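PDB 2QVO: uncharacterized protein AF_1382 from Archaeoglobus fulgidus DSM 4304, which is of unknown function but has a winged-helix type of fold, probably binds DNA and may serve as a transcriptional regulator. Local coordinates for residues A[16-21]-A[71-76]; A[20-25]-A[79-84]. All coordinates share one frame; numbering follows the deposited sequence.

Contact 1 (A[16-21]-A[71-76]); sequences EILMTI and IRLTDK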
ATOM      1  N   GLU A  16       0.898  -3.274  -5.959  1.00 18.31           N
ATOM      2  CA  GLU A  16       1.546  -4.176  -5.005  1.00 18.86           C
ATOM      3  C   GLU A  16       1.738  -3.493  -3.650  1.00 17.57           C
ATOM      4  O   GLU A  16       1.570  -4.134  -2.612  1.00 17.17           O
ATOM      5  CB  GLU A  16       2.911  -4.653  -5.512  1.00 19.54           C
ATOM      6  CG  GLU A  16       2.867  -5.752  -6.567  1.00 22.02           C
ATOM      7  CD  GLU A  16       4.230  -5.983  -7.220  1.00 22.32           C
ATOM      8  OE1 GLU A  16       5.274  -5.718  -6.567  1.00 29.28           O
ATOM      9  OE2 GLU A  16       4.256  -6.426  -8.388  0.10 23.62           O
ATOM     10  N   ILE A  17       2.096  -2.214  -3.663  1.00 16.01           N
ATOM     11  CA  ILE A  17       2.257  -1.449  -2.420  1.00 15.51           C
ATOM     12  C   ILE A  17       0.919  -1.324  -1.676  1.00 15.53           C
ATOM     13  O   ILE A  17       0.812  -1.617  -0.470  1.00 14.25           O
ATOM     14  CB  ILE A  17       2.943  -0.079  -2.684  1.00 15.52           C
ATOM     15  CG1 ILE A  17       4.387  -0.331  -3.138  1.00 15.86           C
ATOM     16  CG2 ILE A  17       2.943   0.804  -1.431  1.00 16.20           C
ATOM     17  CD1 ILE A  17       5.017   0.811  -3.915  1.00 13.50           C
ATOM     18  N   LEU A  18      -0.114  -0.921  -2.411  1.00 14.63           N
ATOM     19  CA  LEU A  18      -1.433  -0.774  -1.825  1.00 14.31           C
ATOM     20  C   LEU A  18      -1.966  -2.065  -1.214  1.00 14.03           C
ATOM     21  O   LEU A  18      -2.508  -2.036  -0.102  1.00 14.84           O
ATOM     22  CB  LEU A  18      -2.424  -0.278  -2.892  1.00 14.16           C
ATOM     23  CG  LEU A  18      -3.827  -0.005  -2.348  1.00 15.87           C
ATOM     24  CD1 LEU A  18      -3.814   1.113  -1.307  1.00 16.78           C
ATOM     25  CD2 LEU A  18      -4.799   0.316  -3.522  1.00 13.82           C
ATOM     26  N   MET A  19      -1.835  -3.175  -1.940  1.00 13.24           N
ATOM     27  CA  MET A  19      -2.416  -4.442  -1.511  1.00 14.24           C
ATOM     28  C   MET A  19      -1.580  -5.003  -0.368  1.00 13.86           C
ATOM     29  O   MET A  19      -2.123  -5.633   0.522  1.00 13.22           O
ATOM     30  CB  MET A  19      -2.547  -5.445  -2.664  1.00 14.29           C
ATOM     31  CG  MET A  19      -3.579  -4.986  -3.766  1.00 15.30           C
ATOM     32  SD  MET A  19      -5.106  -4.295  -3.123  1.00 19.57           S
ATOM     33  CE  MET A  19      -5.928  -5.813  -2.672  1.00 20.96           C
ATOM     34  N   THR A  20      -0.275  -4.725  -0.382  1.00 14.07           N
ATOM     35  CA  THR A  20       0.589  -5.104   0.763  1.00 13.80           C
ATOM     36  C   THR A  20       0.154  -4.448   2.067  1.00 13.86           C
ATOM     37  O   THR A  20       0.075  -5.112   3.110  1.00 14.14           O
ATOM     38  CB  THR A  20       2.093  -4.793   0.493  1.00 14.12           C
ATOM     39  OG1 THR A  20       2.545  -5.567  -0.626  1.00 14.49           O
ATOM     40  CG2 THR A  20       2.944  -5.152   1.715  1.00 13.54           C
ATOM     41  N   ILE A  21      -0.123  -3.146   2.025  1.00 13.19           N
ATOM     42  CA  ILE A  21      -0.628  -2.427   3.196  1.00 13.26           C
ATOM     43  C   ILE A  21      -1.958  -3.031   3.637  1.00 14.21           C
ATOM     44  O   ILE A  21      -2.182  -3.258   4.821  1.00 13.93           O
ATOM     45  CB  ILE A  21      -0.807  -0.912   2.894  1.00 13.66           C
ATOM     46  CG1 ILE A  21       0.525  -0.296   2.442  1.00 12.15           C
ATOM     47  CG2 ILE A  21      -1.381  -0.142   4.113  1.00 13.26           C
ATOM     48  CD1 ILE A  21       0.375   1.104   1.816  1.00 13.68           C
ATOM     49  N   ILE A  71       2.436   3.218   8.262  1.00 17.64           N
ATOM     50  CA  ILE A  71       1.472   3.613   7.234  1.00 18.34           C
ATOM     51  C   ILE A  71       0.134   2.943   7.532  1.00 19.31           C
ATOM     52  O   ILE A  71       0.091   1.745   7.778  1.00 18.97           O
ATOM     53  CB  ILE A  71       2.001   3.211   5.858  1.00 18.49           C
ATOM     54  CG1 ILE A  71       3.326   3.940   5.595  1.00 19.26           C
ATOM     55  CG2 ILE A  71       0.978   3.542   4.771  1.00 18.05           C
ATOM     56  CD1 ILE A  71       4.397   3.075   5.066  1.00 21.57           C
ATOM     57  N   ARG A  72      -0.950   3.713   7.514  1.00 20.39           N
ATOM     58  CA  ARG A  72      -2.287   3.139   7.701  1.00 22.01           C
ATOM     59  C   ARG A  72      -3.219   3.610   6.590  1.00 21.49           C
ATOM     60  O   ARG A  72      -3.134   4.762   6.172  1.00 21.48           O
ATOM     61  CB  ARG A  72      -2.858   3.496   9.076  1.00 22.08           C
ATOM     62  CG  ARG A  72      -3.334   4.948   9.248  1.00 24.06           C
ATOM     63  CD  ARG A  72      -4.020   5.148  10.588  1.00 25.29           C
ATOM     64  NE  ARG A  72      -3.231   4.489  11.631  1.00 31.76           N
ATOM     65  CZ  ARG A  72      -2.213   5.056  12.274  1.00 33.57           C
ATOM     66  NH1 ARG A  72      -1.875   6.320  12.017  1.00 33.95           N
ATOM     67  NH2 ARG A  72      -1.545   4.358  13.188  1.00 33.27           N
ATOM     68  N   LEU A  73      -4.088   2.718   6.119  1.00 21.11           N
ATOM     69  CA  LEU A  73      -5.111   3.087   5.125  1.00 21.25           C
ATOM     70  C   LEU A  73      -6.175   3.954   5.756  1.00 21.22           C
ATOM     71  O   LEU A  73      -6.614   3.688   6.880  1.00 21.86           O
ATOM     72  CB  LEU A  73      -5.781   1.844   4.520  1.00 21.86           C
ATOM     73  CG  LEU A  73      -4.970   0.996   3.533  1.00 20.67           C
ATOM     74  CD1 LEU A  73      -5.721  -0.256   3.156  1.00 23.56           C
ATOM     75  CD2 LEU A  73      -4.603   1.791   2.291  1.00 22.54           C
ATOM     76  N   THR A  74      -6.586   4.992   5.034  1.00 21.35           N
ATOM     77  CA  THR A  74      -7.761   5.763   5.408  1.00 20.82           C
ATOM     78  C   THR A  74      -8.977   4.931   5.009  1.00 21.28           C
ATOM     79  O   THR A  74      -8.833   3.906   4.345  1.00 19.45           O
ATOM     80  CB  THR A  74      -7.806   7.113   4.690  1.00 21.42           C
ATOM     81  OG1 THR A  74      -7.801   6.892   3.270  1.00 20.74           O
ATOM     82  CG2 THR A  74      -6.608   7.977   5.095  1.00 21.30           C
ATOM     83  N   ASP A  75     -10.172   5.347   5.432  1.00 21.65           N
ATOM     84  CA  ASP A  75     -11.386   4.651   4.992  1.00 22.87           C
ATOM     85  C   ASP A  75     -11.440   4.573   3.462  1.00 21.77           C
ATOM     86  O   ASP A  75     -11.785   3.535   2.910  1.00 22.13           O
ATOM     87  CB  ASP A  75     -12.648   5.298   5.587  1.00 23.64           C
ATOM     88  CG  ASP A  75     -12.792   5.027   7.092  0.70 27.39           C
ATOM     89  OD1 ASP A  75     -12.268   4.000   7.580  1.00 29.98           O
ATOM     90  OD2 ASP A  75     -13.439   5.845   7.794  0.50 32.67           O
ATOM     91  N   LYS A  76     -11.045   5.663   2.809  1.00 21.74           N
ATOM     92  CA  LYS A  76     -10.972   5.766   1.347  1.00 21.02           C
ATOM     93  C   LYS A  76     -10.001   4.731   0.781  1.00 20.31           C
ATOM     94  O   LYS A  76     -10.359   3.964  -0.107  1.00 19.66           O
ATOM     95  CB  LYS A  76     -10.524   7.173   0.956  1.00 21.76           C
ATOM     96  CG  LYS A  76     -10.481   7.423  -0.537  1.00 22.19           C
ATOM     97  CD  LYS A  76      -9.906   8.787  -0.831  1.00 23.92           C
ATOM     98  CE  LYS A  76     -10.086   9.088  -2.292  1.00 24.67           C
ATOM     99  NZ  LYS A  76      -9.312  10.271  -2.715  1.00 25.45           N
TER
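I21 lies across L73 and I71, and a helix is thereby seated on a strand by branched aliphatic side chains alone. Three apolar pairs make up the contact between 16-21 and 71-76. The two branches of I21 divide the work: its CG2 methyl comes to 3.8 Å from L73 CG, while CD1, at the far end of the other branch, meets I71 CG2 at 3.9 Å. With CG2 anti to the backbone N and CG1 beside it (chi1 -58°), the methyl and the longer arm reach two strand residues whose side chains leave the same face. The third pair is formed one helical turn earlier, where L18 CD1 meets L73 CD2 at 3.7 Å, the two side chains crossing at about a right angle. L73 therefore receives both helix residues, I21 at CG and L18 at CD2. The short axes of 16-21 and 71-73 are 9.5 Å apart at closest and nearly perpendicular, 86° between their directions.

No hydrogen bond crosses between the segments. Within the helix, E16 O accepts T20 N at 3.0 Å and T20 OG1 at 2.6 Å, from opposite faces of its plane. T74, just after the strand, is the N-cap of helix 75-90, its OG1 being bonded to G77 N as well as to K58 O.

Further apolar cover comes from I36, which touches both I21 and I71, and from I51 against I21. Helix 12-26 laid across the central strand of a small three-stranded antiparallel sheet, with helices 33-39 and 44-56 also packed on I21, is consistent with the core of a winged helix-turn-helix domain.

Contact 2 (A[20-25]-A[79-84]); sequences TIYYES and KIAQQI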
ATOM      1  N   THR A  20      -0.275  -4.725  -0.382  1.00 14.07           N
ATOM      2  CA  THR A  20       0.589  -5.104   0.763  1.00 13.80           C
ATOM      3  C   THR A  20       0.154  -4.448   2.067  1.00 13.86           C
ATOM      4  O   THR A  20       0.075  -5.112   3.110  1.00 14.14           O
ATOM      5  CB  THR A  20       2.093  -4.793   0.493  1.00 14.12           C
ATOM      6  OG1 THR A  20       2.545  -5.567  -0.626  1.00 14.49           O
ATOM      7  CG2 THR A  20       2.944  -5.152   1.715  1.00 13.54           C
ATOM      8  N   ILE A  21      -0.123  -3.146   2.025  1.00 13.19           N
ATOM      9  CA  ILE A  21      -0.628  -2.427   3.196  1.00 13.26           C
ATOM     10  C   ILE A  21      -1.958  -3.031   3.637  1.00 14.21           C
ATOM     11  O   ILE A  21      -2.182  -3.258   4.821  1.00 13.93           O
ATOM     12  CB  ILE A  21      -0.807  -0.912   2.894  1.00 13.66           C
ATOM     13  CG1 ILE A  21       0.525  -0.296   2.442  1.00 12.15           C
ATOM     14  CG2 ILE A  21      -1.381  -0.142   4.113  1.00 13.26           C
ATOM     15  CD1 ILE A  21       0.375   1.104   1.816  1.00 13.68           C
ATOM     16  N   TYR A  22      -2.837  -3.271   2.669  1.00 14.21           N
ATOM     17  CA  TYR A  22      -4.154  -3.842   2.927  1.00 15.35           C
ATOM     18  C   TYR A  22      -4.061  -5.180   3.685  1.00 15.08           C
ATOM     19  O   TYR A  22      -4.630  -5.321   4.785  1.00 15.58           O
ATOM     20  CB  TYR A  22      -4.906  -3.990   1.595  1.00 15.86           C
ATOM     21  CG  TYR A  22      -6.248  -4.681   1.709  1.00 17.52           C
ATOM     22  CD1 TYR A  22      -7.361  -4.009   2.227  1.00 18.58           C
ATOM     23  CD2 TYR A  22      -6.396  -6.003   1.307  1.00 18.54           C
ATOM     24  CE1 TYR A  22      -8.598  -4.656   2.338  1.00 20.72           C
ATOM     25  CE2 TYR A  22      -7.627  -6.656   1.407  1.00 21.84           C
ATOM     26  CZ  TYR A  22      -8.712  -5.980   1.919  1.00 19.79           C
ATOM     27  OH  TYR A  22      -9.914  -6.648   2.021  1.00 22.59           O
ATOM     28  N   TYR A  23      -3.336  -6.139   3.117  1.00 15.01           N
ATOM     29  CA  TYR A  23      -3.238  -7.474   3.710  1.00 14.96           C
ATOM     30  C   TYR A  23      -2.482  -7.473   5.032  1.00 14.13           C
ATOM     31  O   TYR A  23      -2.863  -8.171   5.961  1.00 12.89           O
ATOM     32  CB  TYR A  23      -2.636  -8.481   2.741  1.00 16.48           C
ATOM     33  CG  TYR A  23      -3.620  -8.869   1.662  1.00 19.06           C
ATOM     34  CD1 TYR A  23      -4.785  -9.581   1.982  1.00 20.59           C
ATOM     35  CD2 TYR A  23      -3.407  -8.505   0.342  1.00 19.99           C
ATOM     36  CE1 TYR A  23      -5.697  -9.935   1.008  1.00 22.27           C
ATOM     37  CE2 TYR A  23      -4.325  -8.845  -0.650  1.00 21.82           C
ATOM     38  CZ  TYR A  23      -5.462  -9.562  -0.305  1.00 21.78           C
ATOM     39  OH  TYR A  23      -6.371  -9.914  -1.276  1.00 23.44           O
ATOM     40  N   GLU A  24      -1.427  -6.670   5.115  1.00 13.58           N
ATOM     41  CA  GLU A  24      -0.665  -6.577   6.370  1.00 14.56           C
ATOM     42  C   GLU A  24      -1.532  -6.001   7.513  1.00 14.87           C
ATOM     43  O   GLU A  24      -1.542  -6.536   8.628  1.00 14.67           O
ATOM     44  CB  GLU A  24       0.610  -5.755   6.150  1.00 14.04           C
ATOM     45  CG  GLU A  24       1.470  -5.564   7.395  1.00 17.45           C
ATOM     46  CD  GLU A  24       2.239  -6.811   7.826  1.00 20.53           C
ATOM     47  OE1 GLU A  24       3.277  -6.629   8.494  1.00 22.33           O
ATOM     48  OE2 GLU A  24       1.809  -7.957   7.538  1.00 21.44           O
ATOM     49  N   SER A  25      -2.279  -4.933   7.234  1.00 15.54           N
ATOM     50  CA  SER A  25      -3.151  -4.326   8.250  1.00 17.49           C
ATOM     51  C   SER A  25      -4.307  -5.259   8.632  1.00 18.11           C
ATOM     52  O   SER A  25      -4.624  -5.409   9.819  1.00 17.82           O
ATOM     53  CB  SER A  25      -3.683  -2.971   7.782  1.00 17.96           C
ATOM     54  OG  SER A  25      -4.259  -3.096   6.496  1.00 23.01           O
ATOM     55  N   LYS A  79     -11.431   1.091   1.160  1.00 17.84           N
ATOM     56  CA  LYS A  79     -12.499   0.812   0.189  1.00 18.52           C
ATOM     57  C   LYS A  79     -11.910   0.472  -1.189  1.00 18.21           C
ATOM     58  O   LYS A  79     -12.237  -0.550  -1.786  1.00 18.56           O
ATOM     59  CB  LYS A  79     -13.414   2.024   0.073  1.00 19.20           C
ATOM     60  CG  LYS A  79     -14.455   2.183   1.186  1.00 21.87           C
ATOM     61  CD  LYS A  79     -15.159   3.521   0.994  1.00 26.09           C
ATOM     62  CE  LYS A  79     -16.471   3.622   1.733  1.00 28.89           C
ATOM     63  NZ  LYS A  79     -17.141   4.913   1.385  1.00 31.45           N
ATOM     64  N   ILE A  80     -11.014   1.330  -1.662  1.00 17.85           N
ATOM     65  CA  ILE A  80     -10.308   1.100  -2.932  1.00 17.22           C
ATOM     66  C   ILE A  80      -9.592  -0.258  -2.954  1.00 17.02           C
ATOM     67  O   ILE A  80      -9.773  -1.045  -3.878  1.00 16.29           O
ATOM     68  CB  ILE A  80      -9.340   2.255  -3.245  1.00 17.39           C
ATOM     69  CG1 ILE A  80     -10.129   3.530  -3.566  1.00 17.99           C
ATOM     70  CG2 ILE A  80      -8.370   1.879  -4.404  1.00 16.89           C
ATOM     71  CD1 ILE A  80      -9.300   4.786  -3.591  1.00 21.28           C
ATOM     72  N   ALA A  81      -8.800  -0.554  -1.921  1.00 17.15           N
ATOM     73  CA  ALA A  81      -8.106  -1.849  -1.873  1.00 17.47           C
ATOM     74  C   ALA A  81      -9.054  -3.035  -1.934  1.00 17.71           C
ATOM     75  O   ALA A  81      -8.778  -4.018  -2.602  1.00 17.33           O
ATOM     76  CB  ALA A  81      -7.209  -1.943  -0.628  1.00 17.47           C
ATOM     77  N   GLN A  82     -10.161  -2.954  -1.208  1.00 18.99           N
ATOM     78  CA  GLN A  82     -11.142  -4.025  -1.194  1.00 20.06           C
ATOM     79  C   GLN A  82     -11.737  -4.291  -2.582  1.00 20.00           C
ATOM     80  O   GLN A  82     -11.922  -5.452  -2.978  1.00 19.53           O
ATOM     81  CB  GLN A  82     -12.231  -3.705  -0.174  1.00 20.71           C
ATOM     82  CG  GLN A  82     -11.778  -3.988   1.250  1.00 24.07           C
ATOM     83  CD  GLN A  82     -12.698  -3.421   2.319  1.00 26.40           C
ATOM     84  OE1 GLN A  82     -13.607  -2.626   2.039  1.00 29.02           O
ATOM     85  NE2 GLN A  82     -12.460  -3.830   3.557  1.00 26.31           N
ATOM     86  N   GLN A  83     -11.994  -3.213  -3.318  1.00 20.41           N
ATOM     87  CA  GLN A  83     -12.540  -3.296  -4.676  1.00 20.37           C
ATOM     88  C   GLN A  83     -11.508  -3.855  -5.658  1.00 19.87           C
ATOM     89  O   GLN A  83     -11.842  -4.658  -6.525  1.00 19.39           O
ATOM     90  CB  GLN A  83     -13.043  -1.929  -5.141  1.00 21.37           C
ATOM     91  CG  GLN A  83     -14.234  -1.364  -4.357  1.00 24.95           C
ATOM     92  CD  GLN A  83     -15.573  -1.952  -4.779  0.90 29.30           C
ATOM     93  OE1 GLN A  83     -15.891  -2.038  -5.973  1.00 32.97           O
ATOM     94  NE2 GLN A  83     -16.370  -2.359  -3.797  0.80 30.69           N
ATOM     95  N   ILE A  84     -10.245  -3.467  -5.496  1.00 19.26           N
ATOM     96  CA  ILE A  84      -9.172  -4.028  -6.314  1.00 19.48           C
ATOM     97  C   ILE A  84      -9.007  -5.540  -6.063  1.00 20.09           C
ATOM     98  O   ILE A  84      -8.820  -6.327  -6.997  1.00 19.59           O
ATOM     99  CB  ILE A  84      -7.844  -3.278  -6.110  1.00 18.84           C
ATOM    100  CG1 ILE A  84      -7.943  -1.860  -6.695  1.00 19.34           C
ATOM    101  CG2 ILE A  84      -6.702  -4.063  -6.746  1.00 18.83           C
ATOM    102  CD1 ILE A  84      -6.744  -0.954  -6.416  1.00 19.82           C
TER
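I21 O, one residue before the tyrosine Y22 that packs on A81 and Q82, accepts S25 N at 2.9 Å in the regular helical pattern. The S25 hydroxyl lies close to the same oxygen and also to Y22 O; which of the two receives its proton is not settled. These bonds belong to helix 12-26, and none passes to helix 75-90.

What passes between the helices is the ring of Y22. Its CG lies anti to the backbone N (chi1 175°), which carries the ring out from its helix and along the surface of 79-84. The near end of the side chain meets A81: the CB methyl sits 3.5 Å from Y22 CD1 and approaches the ring obliquely. A81 and Y22 also have the nearest CA atoms of the two segments, 6.5 Å apart, a close approach compatible with the small size of alanine. Farther out, Q82 CG lies 3.4 Å from Y22 CE1 and 3.3 Å from Y22 OH, and the glutamine chain crosses the phenol end at about a right angle. Back within its own helix, Y22 sets CD2 over the centre of one face of the Y23 ring, 3.8 Å above its plane, while L73 of the sheet provides another neighbour.

Between these segments the phenol is met by shape, not by a polar bond. Carbon-to-carbon packing, with the hydroxyl set against an aliphatic CG, carries the contact; since no hydrogen bond joins the two segments, it is held by dispersion and side-chain fit.

Overall arrangement
Contacts 1 and 2 follow one another along helix 12-26, share T20 and I21, and have centres about 5 Å apart. L73 and Y22 join them directly: L73 CD1 lies 3.9 Å from Y22 CA, at the corner where strand 68-73 gives way to helix 75-90. M19, which takes no part in contact 1, brings CE to 3.4 Å from A81 O. L18, engaged with the sheet in contact 1, turns CD2 to I84 CD1 of the C-terminal helix, 3.7 Å away. Helix 12-26 thus packs against both the sheet and the C-terminal helix, while I17 and I21 touch helix 44-56, the probable recognition helix if the winged-helix assignment is right.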